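Local coordinates for protein putative metal-dependent hydrolase (PDB 6KNS) that binds two zinc ions in a metallo-beta-lactamase fold and is probably a metal-dependent hydrolase, perhaps related to tRNA 3'-processing endoribonucleases, at residues A[154-160]-A[175-181]; A[198-203]-A[230-235]. One frame throughout, in Å; residues are numbered along the deposited sequence.

Interaction 1: residues A[154-160]-A[175-181]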
loop_
_atom_site.group_PDB
_atom_site.type_symbol
_atom_site.label_atom_id
_atom_site.label_comp_id
_atom_site.label_asym_id
_atom_site.label_seq_id
_atom_site.Cartn_x
_atom_site.Cartn_y
_atom_site.Cartn_z
ATOM N N HIS A 154 1.439 7.854 30.751
ATOM C CA HIS A 154 1.796 6.542 30.266
ATOM C C HIS A 154 2.850 6.710 29.213
ATOM O O HIS A 154 2.998 7.796 28.656
ATOM C CB HIS A 154 0.565 5.837 29.704
ATOM C CG HIS A 154 -0.388 5.383 30.761
ATOM N ND1 HIS A 154 -1.528 6.095 31.102
ATOM C CD2 HIS A 154 -0.345 4.313 31.597
ATOM C CE1 HIS A 154 -2.149 5.470 32.091
ATOM N NE2 HIS A 154 -1.457 4.384 32.400
ATOM N N THR A 155 3.579 5.630 28.945
ATOM C CA THR A 155 4.719 5.655 28.036
ATOM C C THR A 155 4.771 4.377 27.198
ATOM O O THR A 155 4.719 3.264 27.734
ATOM C CB THR A 155 6.026 5.813 28.853
ATOM O OG1 THR A 155 6.000 7.079 29.519
ATOM C CG2 THR A 155 7.257 5.764 27.941
ATOM N N VAL A 156 4.826 4.530 25.877
ATOM C CA VAL A 156 4.948 3.396 24.992
ATOM C C VAL A 156 6.279 3.464 24.249
ATOM O O VAL A 156 6.641 4.506 23.731
ATOM C CB VAL A 156 3.763 3.351 23.977
ATOM C CG1 VAL A 156 3.901 2.208 23.020
ATOM C CG2 VAL A 156 2.410 3.261 24.732
ATOM N N VAL A 157 6.985 2.340 24.162
ATOM C CA VAL A 157 8.229 2.266 23.413
ATOM C C VAL A 157 7.984 1.368 22.217
ATOM O O VAL A 157 7.424 0.271 22.349
ATOM C CB VAL A 157 9.400 1.729 24.280
ATOM C CG1 VAL A 157 10.638 1.447 23.423
ATOM C CG2 VAL A 157 9.749 2.719 25.398
ATOM N N TYR A 158 8.390 1.861 21.053
ATOM C CA TYR A 158 8.339 1.159 19.777
ATOM C C TYR A 158 9.772 0.982 19.312
ATOM O O TYR A 158 10.475 1.963 19.136
ATOM C CB TYR A 158 7.585 2.024 18.766
ATOM C CG TYR A 158 7.546 1.537 17.358
ATOM C CD1 TYR A 158 7.215 0.214 17.063
ATOM C CD2 TYR A 158 7.804 2.413 16.285
ATOM C CE1 TYR A 158 7.133 -0.237 15.720
ATOM C CE2 TYR A 158 7.727 1.982 14.951
ATOM C CZ TYR A 158 7.388 0.664 14.676
ATOM O OH TYR A 158 7.309 0.230 13.377
ATOM N N THR A 159 10.219 -0.252 19.146
ATOM C CA THR A 159 11.588 -0.521 18.726
ATOM C C THR A 159 11.837 -0.186 17.255
ATOM O O THR A 159 12.985 -0.183 16.816
ATOM C CB THR A 159 11.967 -2.025 18.879
ATOM O OG1 THR A 159 11.146 -2.811 17.994
ATOM C CG2 THR A 159 11.796 -2.514 20.306
ATOM N N ALA A 160 10.788 0.056 16.468
ATOM C CA ALA A 160 10.937 0.022 15.033
ATOM C C ALA A 160 11.676 -1.286 14.694
ATOM O O ALA A 160 11.455 -2.323 15.352
ATOM C CB ALA A 160 11.667 1.264 14.510
ATOM N N ALA A 175 8.800 1.566 30.577
ATOM C CA ALA A 175 7.693 1.739 29.614
ATOM C C ALA A 175 6.499 0.900 30.065
ATOM O O ALA A 175 6.658 -0.248 30.517
ATOM C CB ALA A 175 8.120 1.331 28.222
ATOM N N ASP A 176 5.299 1.454 29.927
ATOM C CA ASP A 176 4.082 0.656 30.187
ATOM C C ASP A 176 3.889 -0.449 29.143
ATOM O O ASP A 176 3.472 -1.552 29.485
ATOM C CB ASP A 176 2.850 1.555 30.256
ATOM C CG ASP A 176 2.992 2.611 31.336
ATOM O OD1 ASP A 176 2.982 2.231 32.528
ATOM O OD2 ASP A 176 3.171 3.802 31.005
ATOM N N LEU A 177 4.204 -0.146 27.890
ATOM C CA LEU A 177 4.031 -1.085 26.767
ATOM C C LEU A 177 5.282 -0.985 25.929
ATOM O O LEU A 177 5.692 0.108 25.549
ATOM C CB LEU A 177 2.797 -0.744 25.911
ATOM C CG LEU A 177 2.574 -1.537 24.613
ATOM C CD1 LEU A 177 2.302 -2.977 24.904
ATOM C CD2 LEU A 177 1.435 -0.967 23.787
ATOM N N LEU A 178 5.922 -2.119 25.709
ATOM C CA LEU A 178 7.017 -2.206 24.775
ATOM C C LEU A 178 6.491 -2.927 23.549
ATOM O O LEU A 178 6.173 -4.113 23.636
ATOM C CB LEU A 178 8.171 -3.020 25.353
ATOM C CG LEU A 178 9.337 -3.318 24.407
ATOM C CD1 LEU A 178 9.966 -2.024 23.885
ATOM C CD2 LEU A 178 10.388 -4.166 25.121
ATOM N N ILE A 179 6.450 -2.210 22.434
ATOM C CA ILE A 179 6.190 -2.793 21.142
ATOM C C ILE A 179 7.539 -3.109 20.449
ATOM O O ILE A 179 8.256 -2.214 20.033
ATOM C CB ILE A 179 5.347 -1.878 20.276
ATOM C CG1 ILE A 179 4.082 -1.438 21.046
ATOM C CG2 ILE A 179 5.017 -2.622 18.969
ATOM C CD1 ILE A 179 3.199 -0.401 20.274
ATOM N N SER A 180 7.854 -4.403 20.349
ATOM C CA SER A 180 9.102 -4.872 19.824
ATOM C C SER A 180 8.873 -5.657 18.576
ATOM O O SER A 180 8.010 -6.523 18.520
ATOM C CB SER A 180 9.816 -5.797 20.804
ATOM O OG SER A 180 11.071 -6.176 20.269
ATOM N N GLU A 181 9.681 -5.348 17.579
ATOM C CA GLU A 181 9.777 -6.161 16.411
ATOM C C GLU A 181 10.185 -7.569 16.885
ATOM O O GLU A 181 10.840 -7.736 17.926
ATOM C CB GLU A 181 10.758 -5.533 15.409
ATOM C CG GLU A 181 12.245 -5.743 15.648
ATOM C CD GLU A 181 12.882 -6.467 14.459
ATOM O OE1 GLU A 181 12.845 -7.730 14.424
ATOM O OE2 GLU A 181 13.378 -5.761 13.547
#
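Val157 and Ile179 sit on neighbouring parallel strands, 155-158 and 177-181, joined through helix 168-171 as a beta-alpha-beta unit inside one of the two sheets of the metallo-beta-lactamase fold. The backbone ladder passes from Leu177 O to Val157 N, from Val157 O to Ile179 N (2.7 Å) and from Ile179 O to Thr159 N, each bond close to straight. Beta-branched and leucine side chains suit these extended, buried strands: Val156, Tyr158, Leu177 and Ile179 occupy one face, Val157 and Leu178 the other.

Ile179 can be followed outward. Its CB lies 3.6 Å from Val157 O; CG2, anti to the backbone N, reaches Tyr158 CD1, the two side chains crossing at a slant, while CG1, anti to the carbonyl carbon (chi1 -52°), delivers CD1 to Val156 CG1 (3.9 Å). On the reverse face Val157 spreads its two methyls, CG1 against Leu178 CD1 and CG2 against Ala175 CB, where a small residue fits. Tyr158 extends its OH to Asp40, and its side chain lies near the zinc ligand His70.

Asp176 grips Thr155 twice at the N-terminal end. Its OD2 takes the N-H of Thr155 at 2.8 Å through the anti lone pair, and its own N donates to Thr155 O in a bent bond of 2.9 Å. The carboxylate also meets the edge of the His154 ring, the two planes 64° apart. At the zinc-facing end, Thr159 continues the ladder with a side chain: OG1 gives its proton to Ala160 O and accepts Glu181 N at 3.0 Å, with an N-H...O angle of 171°.

Interaction 2: residues A[198-203]-A[230-235]; sequences SLEAGR and EAKTVF
Glu230 OE1 is gripped by two hydrogen bonds: Ser198 OG donates to it across a very short 2.5 Å, and the backbone N of Ala186 supplies the second. Glutamate suits the place because its chain, extended beyond CG, carries OE1 as far as the serine hydroxyl and the Ala186 N-H; on the way its CB passes 3.2 Å from Ser198 OG. Serine is short and brings its hydroxyl to the acid while CB rests against Glu230 CB. Its OG lies between the backbone N and the carbonyl carbon (chi1 47°), which turns the hydroxyl to the glutamate.

One turn further on, Gly202 makes the close approach possible. Having no side chain, it lets Gly202 CA come within 4.7 Å of Ala231 CA, with Ala231 O and Val234 filling the side where a side chain would stand. Ala231 is equally economical, its methyl CB resting 3.6 Å from Ser198 O. Val234 then lays CG1 against the backbone of Gly202 and Arg203, while CG2 turns to Leu199 CD2 at 4.0 Å. That same leucine methyl also meets Glu230 O and, in an oblique crossing, Thr233 OG1.

The 230-235 segment is held by its own carbonyls. Glu230 O accepts both the N-H and the hydroxyl of Thr233, OG1 approaching in the carbonyl plane at 2.6 Å, and Ala231 O accepts from Val234 N and Phe235 N. Phe235 places CB 3.5 Å from Gly202 O and sends its ring away from 198-203. Away from the zinc site, the contact sets helix 198-208 against the end region of helix 225-231 and the residues after Ala231 at the edge of the sheet: Ala201, Ala231 and Phe235 pack on strand 212-216, Phe235 on its Leu213, and Ala231 also reaches strand 238-241.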
loop_
_atom_site.group_PDB
_atom_site.type_symbol
_atom_site.label_atom_id
_atom_site.label_comp_id
_atom_site.label_asym_id
_atom_site.label_seq_id
_atom_site.Cartn_x
_atom_site.Cartn_y
_atom_site.Cartn_z
ATOM N N SER A 198 12.370 -13.661 19.450
ATOM C CA SER A 198 11.540 -13.722 20.637
ATOM C C SER A 198 12.316 -13.586 21.945
ATOM O O SER A 198 11.872 -12.866 22.837
ATOM C CB SER A 198 10.726 -15.047 20.606
ATOM O OG SER A 198 11.590 -16.153 20.291
ATOM N N LEU A 199 13.478 -14.233 22.056
ATOM C CA LEU A 199 14.274 -14.154 23.280
ATOM C C LEU A 199 14.800 -12.735 23.514
ATOM O O LEU A 199 14.859 -12.248 24.650
ATOM C CB LEU A 199 15.427 -15.151 23.240
ATOM C CG LEU A 199 15.037 -16.621 23.001
ATOM C CD1 LEU A 199 16.294 -17.536 22.962
ATOM C CD2 LEU A 199 14.050 -17.130 24.051
ATOM N N GLU A 200 15.155 -12.068 22.420
ATOM C CA GLU A 200 15.724 -10.724 22.483
ATOM C C GLU A 200 14.664 -9.691 22.859
ATOM O O GLU A 200 14.900 -8.817 23.716
ATOM C CB GLU A 200 16.417 -10.391 21.169
ATOM C CG GLU A 200 17.754 -11.175 21.030
ATOM C CD GLU A 200 18.275 -11.297 19.599
ATOM O OE1 GLU A 200 17.490 -11.190 18.626
ATOM O OE2 GLU A 200 19.488 -11.546 19.448
ATOM N N ALA A 201 13.490 -9.815 22.256
ATOM C CA ALA A 201 12.371 -8.973 22.640
ATOM C C ALA A 201 12.095 -9.197 24.139
ATOM O O ALA A 201 11.887 -8.251 24.882
ATOM C CB ALA A 201 11.150 -9.283 21.792
ATOM N N GLY A 202 12.086 -10.448 24.572
ATOM C CA GLY A 202 11.815 -10.768 25.969
ATOM C C GLY A 202 12.826 -10.150 26.918
ATOM O O GLY A 202 12.489 -9.670 28.008
ATOM N N ARG A 203 14.075 -10.178 26.489
ATOM C CA ARG A 203 15.162 -9.693 27.295
ATOM C C ARG A 203 14.999 -8.209 27.529
ATOM O O ARG A 203 15.185 -7.733 28.647
ATOM C CB ARG A 203 16.486 -9.984 26.598
ATOM C CG ARG A 203 17.667 -9.371 27.329
ATOM C CD ARG A 203 18.991 -9.875 26.799
ATOM N NE ARG A 203 20.084 -9.446 27.694
ATOM C CZ ARG A 203 21.368 -9.372 27.369
ATOM N NH1 ARG A 203 21.783 -9.666 26.148
ATOM N NH2 ARG A 203 22.249 -8.982 28.289
ATOM N N GLU A 230 8.021 -18.410 23.589
ATOM C CA GLU A 230 9.473 -18.225 23.640
ATOM C C GLU A 230 9.802 -16.958 24.412
ATOM O O GLU A 230 10.702 -16.965 25.233
ATOM C CB GLU A 230 10.038 -18.118 22.214
ATOM C CG GLU A 230 10.030 -19.422 21.444
ATOM C CD GLU A 230 10.055 -19.221 19.923
ATOM O OE1 GLU A 230 10.361 -18.104 19.420
ATOM O OE2 GLU A 230 9.759 -20.195 19.208
ATOM N N ALA A 231 9.081 -15.860 24.140
ATOM C CA ALA A 231 9.369 -14.619 24.863
ATOM C C ALA A 231 9.104 -14.792 26.365
ATOM O O ALA A 231 9.851 -14.261 27.195
ATOM C CB ALA A 231 8.590 -13.439 24.311
ATOM N N LYS A 232 8.063 -15.550 26.699
ATOM C CA LYS A 232 7.721 -15.808 28.096
ATOM C C LYS A 232 8.767 -16.678 28.822
ATOM O O LYS A 232 8.696 -16.788 30.027
ATOM C CB LYS A 232 6.324 -16.473 28.233
ATOM C CG LYS A 232 5.143 -15.683 27.666
ATOM C CD LYS A 232 4.614 -14.617 28.587
ATOM C CE LYS A 232 3.985 -15.177 29.919
ATOM N NZ LYS A 232 4.653 -14.486 31.116
ATOM N N THR A 233 9.709 -17.312 28.102
ATOM C CA THR A 233 10.745 -18.089 28.798
ATOM C C THR A 233 11.727 -17.108 29.415
ATOM O O THR A 233 12.486 -17.474 30.267
ATOM C CB THR A 233 11.512 -19.056 27.884
ATOM O OG1 THR A 233 12.223 -18.327 26.852
ATOM C CG2 THR A 233 10.533 -20.057 27.267
ATOM N N VAL A 234 11.696 -15.853 28.975
ATOM C CA VAL A 234 12.651 -14.823 29.449
ATOM C C VAL A 234 11.917 -13.767 30.280
ATOM O O VAL A 234 12.339 -13.433 31.370
ATOM C CB VAL A 234 13.387 -14.162 28.255
ATOM C CG1 VAL A 234 14.185 -12.956 28.717
ATOM C CG2 VAL A 234 14.325 -15.197 27.573
ATOM N N PHE A 235 10.775 -13.296 29.792
ATOM C CA PHE A 235 10.055 -12.210 30.437
ATOM C C PHE A 235 8.857 -12.805 31.129
ATOM O O PHE A 235 8.129 -13.578 30.526
ATOM C CB PHE A 235 9.666 -11.197 29.365
ATOM C CG PHE A 235 8.786 -10.081 29.826
ATOM C CD1 PHE A 235 9.196 -9.204 30.815
ATOM C CD2 PHE A 235 7.580 -9.843 29.194
ATOM C CE1 PHE A 235 8.385 -8.120 31.205
ATOM C CE2 PHE A 235 6.772 -8.782 29.577
ATOM C CZ PHE A 235 7.178 -7.917 30.588
#

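Overall arrangement
Interaction 1 lies in the buried core, whereas interaction 2 is only partly buried and farther from the centre of the chain. The first is a backbone ladder between parallel strands, flanked by apolar side chains and finished at each end by a side-chain oxygen; the second packs a helix against a helix end and the following chain, brought close by Gly202 and Ala231 and tied by a single side-chain hydrogen bond. They follow one another along the chain, strand 177-181 leading to helix 198-208, and touch where Ala201 CB packs 3.5 Å from Ser180 OG. Strand 212-216 serves both: it pairs with strand 177-181 and receives side chains from 198-203 and 230-235. Interaction 1 also reaches toward the zinc site.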